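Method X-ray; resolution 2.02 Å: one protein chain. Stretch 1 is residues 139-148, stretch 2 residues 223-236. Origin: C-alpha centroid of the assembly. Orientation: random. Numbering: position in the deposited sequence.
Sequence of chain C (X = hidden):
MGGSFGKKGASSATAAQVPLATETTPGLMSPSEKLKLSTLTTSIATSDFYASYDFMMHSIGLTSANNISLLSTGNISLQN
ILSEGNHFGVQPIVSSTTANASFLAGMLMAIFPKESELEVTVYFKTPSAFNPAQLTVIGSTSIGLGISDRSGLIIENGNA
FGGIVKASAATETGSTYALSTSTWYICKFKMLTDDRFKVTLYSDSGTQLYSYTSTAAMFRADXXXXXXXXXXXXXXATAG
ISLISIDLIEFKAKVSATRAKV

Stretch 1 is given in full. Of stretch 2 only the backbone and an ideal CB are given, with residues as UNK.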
# COMPACT_ATOMS: atom_id res chain seq x y z
N GLY C 139 0.82 -18.79 13.55
CA GLY C 139 0.12 -18.46 14.78
C GLY C 139 0.71 -17.21 15.40
O GLY C 139 1.22 -16.34 14.69
N SER C 140 0.64 -17.11 16.73
CA SER C 140 1.20 -15.98 17.46
C SER C 140 2.66 -16.23 17.79
O SER C 140 3.10 -17.38 17.90
CB SER C 140 0.41 -15.71 18.74
OG SER C 140 0.44 -16.81 19.62
N THR C 141 3.42 -15.15 17.93
CA THR C 141 4.86 -15.25 18.11
C THR C 141 5.48 -13.95 18.63
O THR C 141 4.96 -12.86 18.36
CB THR C 141 5.59 -15.72 16.80
OG1 THR C 141 6.99 -15.86 17.04
CG2 THR C 141 5.35 -14.75 15.64
N SER C 142 6.56 -14.08 19.39
CA SER C 142 7.43 -12.95 19.66
C SER C 142 7.87 -12.40 18.32
O SER C 142 8.13 -13.15 17.38
CB SER C 142 8.68 -13.38 20.44
OG SER C 142 8.38 -14.31 21.46
N ILE C 143 7.96 -11.08 18.24
CA ILE C 143 8.44 -10.39 17.05
C ILE C 143 9.97 -10.51 16.89
O ILE C 143 10.69 -10.81 17.85
CB ILE C 143 7.99 -8.89 17.10
CG1 ILE C 143 7.58 -8.39 15.72
CG2 ILE C 143 9.02 -7.99 17.82
CD1 ILE C 143 6.67 -7.16 15.76
N GLY C 144 10.45 -10.31 15.66
CA GLY C 144 11.87 -10.11 15.39
C GLY C 144 12.81 -11.25 15.76
O GLY C 144 12.58 -12.40 15.38
N LEU C 145 13.87 -10.91 16.48
CA LEU C 145 14.90 -11.88 16.85
C LEU C 145 14.48 -12.74 18.04
O LEU C 145 15.18 -13.69 18.39
CB LEU C 145 16.25 -11.19 17.14
CG LEU C 145 16.95 -10.42 16.01
CD1 LEU C 145 18.15 -9.65 16.55
CD2 LEU C 145 17.37 -11.33 14.85
N GLY C 146 13.34 -12.40 18.64
CA GLY C 146 12.78 -13.14 19.78
C GLY C 146 12.39 -14.55 19.42
O GLY C 146 12.01 -14.84 18.28
N ILE C 147 12.48 -15.44 20.41
CA ILE C 147 12.28 -16.88 20.18
C ILE C 147 11.62 -17.58 21.39
O ILE C 147 11.50 -18.81 21.44
CB ILE C 147 13.64 -17.53 19.79
CG1 ILE C 147 13.44 -18.94 19.22
CG2 ILE C 147 14.63 -17.48 20.95
CD1 ILE C 147 14.57 -19.38 18.30
N SER C 148 11.16 -16.77 22.35
CA SER C 148 10.71 -17.26 23.65
C SER C 148 9.23 -17.62 23.72
O SER C 148 8.82 -18.38 24.60
CB SER C 148 11.01 -16.20 24.71
OG SER C 148 10.32 -15.01 24.37
N UNK C 223 0.44 -5.87 22.08
CA UNK C 223 1.37 -4.76 21.83
C UNK C 223 2.33 -5.18 20.72
O UNK C 223 2.17 -6.27 20.14
CB UNK C 223 2.14 -4.38 23.10
N UNK C 224 3.32 -4.34 20.41
CA UNK C 224 4.20 -4.62 19.27
C UNK C 224 5.38 -5.53 19.58
O UNK C 224 6.27 -5.68 18.75
CB UNK C 224 4.73 -3.30 18.71
N UNK C 225 5.41 -6.15 20.77
CA UNK C 225 6.39 -7.22 21.06
C UNK C 225 5.98 -8.53 20.40
O UNK C 225 6.79 -9.47 20.30
CB UNK C 225 6.53 -7.42 22.57
N UNK C 226 4.73 -8.61 19.96
CA UNK C 226 4.23 -9.82 19.31
C UNK C 226 3.52 -9.50 17.99
O UNK C 226 3.20 -8.35 17.72
CB UNK C 226 3.28 -10.56 20.25
N UNK C 227 3.33 -10.53 17.17
CA UNK C 227 2.50 -10.45 15.97
C UNK C 227 1.82 -11.80 15.78
O UNK C 227 2.24 -12.79 16.40
CB UNK C 227 3.33 -10.07 14.74
N UNK C 228 0.78 -11.85 14.96
CA UNK C 228 0.12 -13.10 14.59
C UNK C 228 0.16 -13.30 13.06
O UNK C 228 -0.14 -12.38 12.31
CB UNK C 228 -1.32 -13.10 15.09
N UNK C 229 0.58 -14.48 12.62
CA UNK C 229 0.70 -14.76 11.19
C UNK C 229 1.69 -15.86 10.87
O UNK C 229 1.60 -16.97 11.40
CB UNK C 229 1.11 -13.49 10.45
N UNK C 230 2.66 -15.54 10.01
CA UNK C 230 3.70 -16.48 9.59
C UNK C 230 5.06 -15.94 9.97
O UNK C 230 5.37 -14.77 9.70
CB UNK C 230 3.63 -16.74 8.08
N UNK C 231 5.88 -16.77 10.60
CA UNK C 231 7.25 -16.40 10.90
C UNK C 231 8.17 -17.59 10.65
O UNK C 231 7.92 -18.68 11.15
CB UNK C 231 7.38 -15.91 12.34
N UNK C 232 9.24 -17.37 9.90
CA UNK C 232 10.24 -18.40 9.69
C UNK C 232 11.59 -17.84 10.12
O UNK C 232 11.88 -16.66 9.91
CB UNK C 232 10.27 -18.86 8.23
N UNK C 233 12.41 -18.69 10.73
CA UNK C 233 13.57 -18.25 11.50
C UNK C 233 14.69 -19.27 11.47
O UNK C 233 14.45 -20.49 11.41
CB UNK C 233 13.17 -17.97 12.95
N UNK C 234 15.93 -18.77 11.54
CA UNK C 234 17.09 -19.63 11.70
C UNK C 234 17.67 -19.44 13.09
O UNK C 234 17.98 -18.32 13.49
CB UNK C 234 18.14 -19.34 10.63
N UNK C 235 17.81 -20.53 13.84
CA UNK C 235 18.28 -20.49 15.22
C UNK C 235 19.79 -20.36 15.36
O UNK C 235 20.29 -20.08 16.45
CB UNK C 235 17.82 -21.75 15.95
N UNK C 236 20.51 -20.60 14.27
CA UNK C 236 21.98 -20.55 14.29
C UNK C 236 22.53 -19.40 13.45
O UNK C 236 21.80 -18.76 12.68
CB UNK C 236 22.56 -21.87 13.78

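Position 223 lies beyond the reach of stretch 1 and opens a type I turn that closes at 226. A small polar side chain that can accept hydrogen bonds suits such a start: asparagine, aspartate or serine. It is Asn223, whose OD1 accepts from the backbone N of 225. At 224 CA-to-CB points sideways, with its CB 5.2 Å from Ile143 CD1; many residues would fit, and Ala224 is found. Position 225 points away from stretch 1, so many polar or small residues would do; its carbonyl accepts from Ile143 N (Ile143 N to 225 O, 2.9 Å). It is Thr225, whose OG1 donates to Asn223 OD1 at 2.6 Å.

From 226 to 228 the backbone runs antiparallel to Ser140-Ser142. The ideal CB at 226 lies 3.4 Å from Thr141 O, although CA-to-CB points away overall; a small residue is comfortable here, and Ala226 occupies it. Position 227 pairs with Thr141 through two backbone hydrogen bonds, 227 N to Thr141 O and Thr141 N to 227 O, both 3.1 Å. Its CB shares a face with that of Thr141 and lies 4.5 Å from Ile143 CD1, so an aliphatic or aromatic residue would suit. His227 sets its ring obliquely to the methyl, with ND1 3.4 Å from Ile143 CD1, while His227 ND1 donates to Ala226 O at 2.7 Å. At 228, on the face of Ser140, beta-branched or other aliphatic residues fit; Ile228 brings CG1 to 4.0 Å from Ser140 N.

Position 229 has phi/psi of 156/-125, where a CB would jam against the preceding carbonyl oxygen. Glycine is called for, and two hydrogen bonds join Gly229 to Gly139, Gly139 N to Gly229 O and Gly229 N to Gly139 O, each 2.9 Å.

Position 230 points away, leaving stretch 1 little say; it is Phe230. Position 231 points toward stretch 1, its CB 4.0 Å from Thr141 CG2, and the carbonyls of Ser142, Gly144 and Gly146 converge farther out. A long side chain with a donor at its tip, lysine or arginine, is invited. Lys231, nearly fully extended, passes Thr141 and donates from NZ to Ser142 O at 3.0 Å and Gly144 O at 2.9 Å.

Position 232 is out of reach: Thr232. Position 233 again points toward the carbonyl-rich loop, but with no stretch 1 atom near its CB; a long polar residue suits. Gln233 NE2 donates weakly to Gly146 O at 3.4 Å. Position 234 points away and holds Cys234. At 235, CB sits 4.7 Å from Ile147 CD1, favouring aliphatic length; Lys235 lays CG 3.5 Å from Ile147 CD1. Position 236 is unconstrained by stretch 1; it is Thr236.

Stretch 2 223-236: NATAHIGFKTQCKT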
# COMPACT_ATOMS: atom_id res chain seq x y z
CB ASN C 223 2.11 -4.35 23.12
CG ASN C 223 2.84 -5.52 23.77
OD1 ASN C 223 3.61 -6.22 23.12
ND2 ASN C 223 2.58 -5.74 25.06
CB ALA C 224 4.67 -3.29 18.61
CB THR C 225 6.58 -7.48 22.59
OG1 THR C 225 5.41 -8.10 23.13
CG2 THR C 225 6.88 -6.19 23.33
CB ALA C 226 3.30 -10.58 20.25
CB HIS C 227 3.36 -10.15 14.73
CG HIS C 227 3.28 -8.74 14.25
ND1 HIS C 227 3.39 -7.65 15.10
CD2 HIS C 227 3.14 -8.23 13.00
CE1 HIS C 227 3.31 -6.53 14.39
NE2 HIS C 227 3.15 -6.86 13.12
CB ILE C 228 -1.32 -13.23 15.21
CG1 ILE C 228 -1.94 -14.61 14.92
CG2 ILE C 228 -2.25 -12.04 14.82
CD1 ILE C 228 -3.06 -15.01 15.89
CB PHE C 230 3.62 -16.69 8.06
CG PHE C 230 4.83 -17.35 7.45
CD1 PHE C 230 4.94 -18.73 7.40
CD2 PHE C 230 5.86 -16.58 6.90
CE1 PHE C 230 6.06 -19.35 6.82
CE2 PHE C 230 6.99 -17.19 6.31
CZ PHE C 230 7.08 -18.58 6.27
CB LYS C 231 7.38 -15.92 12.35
CG LYS C 231 8.75 -15.34 12.70
CD LYS C 231 8.85 -14.97 14.17
CE LYS C 231 10.22 -14.42 14.48
NZ LYS C 231 10.51 -14.37 15.94
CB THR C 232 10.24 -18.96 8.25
OG1 THR C 232 10.91 -20.23 8.21
CG2 THR C 232 10.88 -17.99 7.25
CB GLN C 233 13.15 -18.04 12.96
CG GLN C 233 14.16 -17.31 13.83
CD GLN C 233 13.56 -16.88 15.14
OE1 GLN C 233 12.77 -17.61 15.74
NE2 GLN C 233 13.92 -15.68 15.60
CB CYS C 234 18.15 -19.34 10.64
SG CYS C 234 19.54 -20.49 10.69
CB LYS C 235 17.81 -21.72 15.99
CG LYS C 235 16.32 -21.73 16.30
CD LYS C 235 15.96 -22.89 17.23
CE LYS C 235 15.93 -24.21 16.48
NZ LYS C 235 15.70 -25.35 17.41
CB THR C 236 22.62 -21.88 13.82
OG1 THR C 236 22.40 -22.04 12.41
CG2 THR C 236 22.04 -23.08 14.58
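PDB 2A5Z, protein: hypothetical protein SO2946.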